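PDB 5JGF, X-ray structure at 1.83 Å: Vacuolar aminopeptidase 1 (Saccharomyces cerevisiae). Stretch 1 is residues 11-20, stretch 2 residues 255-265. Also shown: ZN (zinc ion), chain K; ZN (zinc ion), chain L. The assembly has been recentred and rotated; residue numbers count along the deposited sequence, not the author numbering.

Stretch 1 11-20: IAQEFIDFIY
Stretch 2 (255-265) FLFAPRLDDRL

An amphipathic helix packs its apolar face against a strand and the turn and helix that follow it, in a mainly hydrophobic contact fastened at one end by an arginine hydrogen bond to a helix carbonyl.

Residues 11-20 are helical throughout, with phi/psi near -63/-42 and i to i+4 hydrogen bonds such as Ile19 N to Phe15 O at 2.9 Å. Residues 255-258 form an extended strand running almost parallel to this helix, 8° between directions and 9.8 Å between axes at closest approach. After Pro259 and Arg260, the latter at phi/psi 55/38, the chain leads on to a helix that includes Arg264 and Leu265, directed at 120° to the first, its axis 11.4 Å away. In register, Ala12 lies beside Leu256 (CA to CA 7.8 Å), Ile16 beside Ala258 (7.1 Å), Ile19 beside Pro259 (7.4 Å) and Phe15 beside Leu265 (7.8 Å). The contact buries 503 Å², both sides summed.

Phe15 (chi1 t, chi2 66°) points toward the second stretch and fills a pocket lined by leucines. Leu265 CD1 lies over one face of the Phe15 ring, 4.1 Å from its centroid, a CH-pi contact allowed by its t, p rotamer. Near the ring plane, Phe15 CE2 meets Leu261 CD2 at 3.4 Å, Phe15 CD2 meets Leu256 CD1 at 4.0 Å, and Phe15 CE1 approaches Arg264 O at 3.5 Å. A flat aromatic ring suits this place because its face and edge can both be packed.

Leu256 (t, t) points toward the helix. Leu256 CD1 also reaches Ala12 CB at 4.2 Å and Ile16 CG1 at 4.1 Å; the small Ala12 side chain points toward the strand without holding the backbones far apart. Ile19 (m, m) covers the turn: its CG2 lies 3.9 Å from Pro259 CG and its CD1 3.8 Å from Arg264 CB, so a branched aliphatic chain touches both the proline ring and the apolar stem of an arginine.

Arg260 (m, t, m, chi4 -86°) brings its guanidinium edge to the helix, where NH1 donates to Ile19 O at 3.0 Å and 153°. Water 1 reinforces this link, donating to Ile19 O (3.1 Å) while accepting from Arg260 NE (2.9 Å) and Arg264 NH1 (2.8 Å). Arginine suits the site because its long side chain reaches the helix, where NH1 donates directly to Ile19 O while NE donates to water 1, which in turn donates to the same carbonyl.

Beyond the interface, a cis peptide joins Asp262 (phi/psi -87/110) to Asp263 (-123/32), and Asp262 bridges the two zinc ions, OD1 to chain K and OD2 to chain L, each at 2.0 Å.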

# COMPACT_ATOMS: atom_id res chain seq x y z
N ILE D 11 45.84 -19.03 -30.95
CA ILE D 11 45.82 -18.92 -29.50
C ILE D 11 44.37 -18.90 -28.99
O ILE D 11 44.08 -19.40 -27.91
CB ILE D 11 46.59 -17.67 -29.00
CG1 ILE D 11 46.83 -17.78 -27.49
CG2 ILE D 11 45.82 -16.41 -29.32
CD1 ILE D 11 47.62 -19.01 -27.09
N ALA D 12 43.47 -18.32 -29.78
CA ALA D 12 42.05 -18.28 -29.40
C ALA D 12 41.53 -19.71 -29.32
O ALA D 12 40.79 -20.06 -28.40
CB ALA D 12 41.25 -17.48 -30.43
N GLN D 13 41.92 -20.54 -30.29
CA GLN D 13 41.49 -21.93 -30.31
C GLN D 13 42.12 -22.71 -29.15
O GLN D 13 41.47 -23.57 -28.55
CB GLN D 13 41.88 -22.60 -31.63
CG GLN D 13 40.98 -22.24 -32.81
CD GLN D 13 39.51 -22.52 -32.54
OE1 GLN D 13 39.15 -23.59 -32.04
NE2 GLN D 13 38.65 -21.57 -32.87
N GLU D 14 43.38 -22.42 -28.85
CA GLU D 14 44.06 -23.10 -27.75
C GLU D 14 43.32 -22.78 -26.46
O GLU D 14 43.15 -23.65 -25.60
CB GLU D 14 45.51 -22.64 -27.63
CG GLU D 14 46.45 -23.20 -28.68
CD GLU D 14 46.50 -24.72 -28.69
OE1 GLU D 14 46.52 -25.32 -27.60
OE2 GLU D 14 46.52 -25.31 -29.79
N PHE D 15 42.88 -21.53 -26.32
CA PHE D 15 42.15 -21.12 -25.12
C PHE D 15 40.84 -21.89 -25.02
O PHE D 15 40.48 -22.39 -23.95
CB PHE D 15 41.87 -19.62 -25.15
CG PHE D 15 41.05 -19.14 -23.98
CD1 PHE D 15 41.55 -19.20 -22.68
CD2 PHE D 15 39.75 -18.66 -24.17
CE1 PHE D 15 40.78 -18.79 -21.59
CE2 PHE D 15 38.97 -18.25 -23.08
CZ PHE D 15 39.49 -18.32 -21.79
N ILE D 16 40.11 -21.97 -26.13
CA ILE D 16 38.83 -22.69 -26.14
C ILE D 16 39.04 -24.14 -25.71
O ILE D 16 38.28 -24.68 -24.90
CB ILE D 16 38.18 -22.63 -27.54
CG1 ILE D 16 37.62 -21.22 -27.79
CG2 ILE D 16 37.09 -23.70 -27.67
CD1 ILE D 16 37.08 -21.00 -29.19
N ASP D 17 40.08 -24.78 -26.25
CA ASP D 17 40.37 -26.17 -25.89
C ASP D 17 40.73 -26.28 -24.40
O ASP D 17 40.31 -27.22 -23.73
CB ASP D 17 41.52 -26.72 -26.74
CG ASP D 17 41.16 -26.81 -28.21
OD1 ASP D 17 39.95 -26.88 -28.52
OD2 ASP D 17 42.08 -26.84 -29.05
N PHE D 18 41.50 -25.31 -23.91
CA PHE D 18 41.91 -25.27 -22.51
C PHE D 18 40.68 -25.23 -21.60
O PHE D 18 40.57 -26.01 -20.65
CB PHE D 18 42.79 -24.04 -22.27
CG PHE D 18 42.82 -23.55 -20.85
CD1 PHE D 18 43.43 -24.29 -19.85
CD2 PHE D 18 42.26 -22.31 -20.53
CE1 PHE D 18 43.49 -23.80 -18.53
CE2 PHE D 18 42.31 -21.82 -19.22
CZ PHE D 18 42.93 -22.56 -18.22
N ILE D 19 39.74 -24.34 -21.91
CA ILE D 19 38.53 -24.21 -21.11
C ILE D 19 37.71 -25.49 -21.14
O ILE D 19 37.21 -25.95 -20.12
CB ILE D 19 37.66 -23.03 -21.63
CG1 ILE D 19 38.35 -21.70 -21.31
CG2 ILE D 19 36.26 -23.10 -21.03
CD1 ILE D 19 38.44 -21.38 -19.82
N TYR D 20 37.57 -26.07 -22.34
CA TYR D 20 36.80 -27.29 -22.54
C TYR D 20 37.41 -28.53 -21.89
O TYR D 20 36.69 -29.35 -21.32
CB TYR D 20 36.63 -27.53 -24.05
CG TYR D 20 35.76 -28.71 -24.41
CD1 TYR D 20 34.40 -28.72 -24.08
CD2 TYR D 20 36.27 -29.79 -25.12
CE1 TYR D 20 33.58 -29.79 -24.45
CE2 TYR D 20 35.46 -30.86 -25.50
CZ TYR D 20 34.12 -30.85 -25.16
OH TYR D 20 33.31 -31.90 -25.54
N PHE D 255 33.95 -12.46 -32.20
CA PHE D 255 33.77 -12.92 -30.83
C PHE D 255 34.19 -14.34 -30.51
O PHE D 255 34.36 -15.18 -31.40
CB PHE D 255 32.29 -12.79 -30.44
CG PHE D 255 31.75 -11.39 -30.56
CD1 PHE D 255 32.17 -10.40 -29.68
CD2 PHE D 255 30.83 -11.07 -31.55
CE1 PHE D 255 31.67 -9.10 -29.79
CE2 PHE D 255 30.33 -9.78 -31.67
CZ PHE D 255 30.75 -8.79 -30.79
N LEU D 256 34.33 -14.59 -29.21
CA LEU D 256 34.67 -15.91 -28.68
C LEU D 256 33.66 -16.13 -27.56
O LEU D 256 33.58 -15.34 -26.62
CB LEU D 256 36.10 -15.92 -28.13
CG LEU D 256 36.66 -17.25 -27.60
CD1 LEU D 256 38.18 -17.20 -27.56
CD2 LEU D 256 36.11 -17.54 -26.21
N PHE D 257 32.86 -17.19 -27.70
CA PHE D 257 31.85 -17.52 -26.70
C PHE D 257 32.35 -18.74 -25.94
O PHE D 257 32.74 -19.74 -26.55
CB PHE D 257 30.51 -17.88 -27.36
CG PHE D 257 30.01 -16.85 -28.35
CD1 PHE D 257 30.22 -15.50 -28.15
CD2 PHE D 257 29.27 -17.25 -29.46
CE1 PHE D 257 29.71 -14.55 -29.03
CE2 PHE D 257 28.75 -16.31 -30.36
CZ PHE D 257 28.97 -14.96 -30.14
N ALA D 258 32.35 -18.67 -24.62
CA ALA D 258 32.83 -19.79 -23.83
C ALA D 258 32.47 -19.63 -22.37
O ALA D 258 32.25 -18.52 -21.89
CB ALA D 258 34.36 -19.92 -23.97
N PRO D 259 32.41 -20.75 -21.64
CA PRO D 259 32.08 -20.69 -20.22
C PRO D 259 33.31 -20.43 -19.36
O PRO D 259 34.44 -20.61 -19.81
CB PRO D 259 31.50 -22.07 -19.95
CG PRO D 259 32.39 -22.94 -20.81
CD PRO D 259 32.45 -22.15 -22.11
N ARG D 260 33.06 -19.98 -18.14
CA ARG D 260 34.11 -19.76 -17.15
C ARG D 260 35.26 -18.82 -17.55
O ARG D 260 36.41 -19.07 -17.19
CB ARG D 260 34.64 -21.13 -16.72
CG ARG D 260 33.50 -22.13 -16.37
CD ARG D 260 33.99 -23.54 -16.04
NE ARG D 260 34.54 -24.27 -17.19
CZ ARG D 260 33.83 -24.98 -18.06
NH1 ARG D 260 34.44 -25.60 -19.07
NH2 ARG D 260 32.51 -25.08 -17.94
N LEU D 261 34.95 -17.75 -18.28
CA LEU D 261 35.97 -16.79 -18.70
C LEU D 261 36.56 -16.05 -17.49
O LEU D 261 37.75 -15.74 -17.45
CB LEU D 261 35.38 -15.77 -19.69
CG LEU D 261 34.91 -16.28 -21.06
CD1 LEU D 261 34.53 -15.09 -21.93
CD2 LEU D 261 36.03 -17.07 -21.73
N ASP D 262 35.72 -15.75 -16.51
CA ASP D 262 36.15 -15.07 -15.29
C ASP D 262 36.63 -16.14 -14.30
O ASP D 262 35.81 -16.91 -13.81
CB ASP D 262 34.94 -14.33 -14.71
CG ASP D 262 35.23 -13.60 -13.40
OD1 ASP D 262 36.39 -13.57 -12.96
OD2 ASP D 262 34.29 -13.02 -12.82
N ASP D 263 37.93 -16.25 -14.02
CA ASP D 263 39.00 -15.40 -14.55
C ASP D 263 40.07 -16.26 -15.26
O ASP D 263 41.25 -15.94 -15.27
CB ASP D 263 39.62 -14.61 -13.37
CG ASP D 263 40.70 -13.61 -13.79
OD1 ASP D 263 40.60 -13.04 -14.90
OD2 ASP D 263 41.66 -13.39 -13.01
N ARG D 264 39.64 -17.37 -15.86
CA ARG D 264 40.58 -18.26 -16.55
C ARG D 264 41.07 -17.61 -17.83
O ARG D 264 42.09 -18.02 -18.41
CB ARG D 264 39.91 -19.61 -16.80
CG ARG D 264 39.72 -20.37 -15.49
CD ARG D 264 38.73 -21.53 -15.54
NE ARG D 264 38.54 -22.03 -14.18
CZ ARG D 264 37.77 -23.05 -13.84
NH1 ARG D 264 37.10 -23.71 -14.77
NH2 ARG D 264 37.66 -23.41 -12.56
N LEU D 265 40.36 -16.58 -18.29
CA LEU D 265 40.77 -15.85 -19.49
C LEU D 265 42.10 -15.13 -19.19
O LEU D 265 43.07 -15.26 -19.94
CB LEU D 265 39.69 -14.83 -19.88
CG LEU D 265 39.95 -13.86 -21.04
CD1 LEU D 265 40.38 -14.63 -22.29
CD2 LEU D 265 38.67 -13.07 -21.31
ZN ZN K . 37.11 -12.39 -11.53
ZN ZN L . 33.90 -13.14 -10.85
O HOH W 1 37.39 -24.30 -17.54
O HOH W 2 36.06 -10.46 -12.53
O HOH W 3 35.69 -12.37 -10.06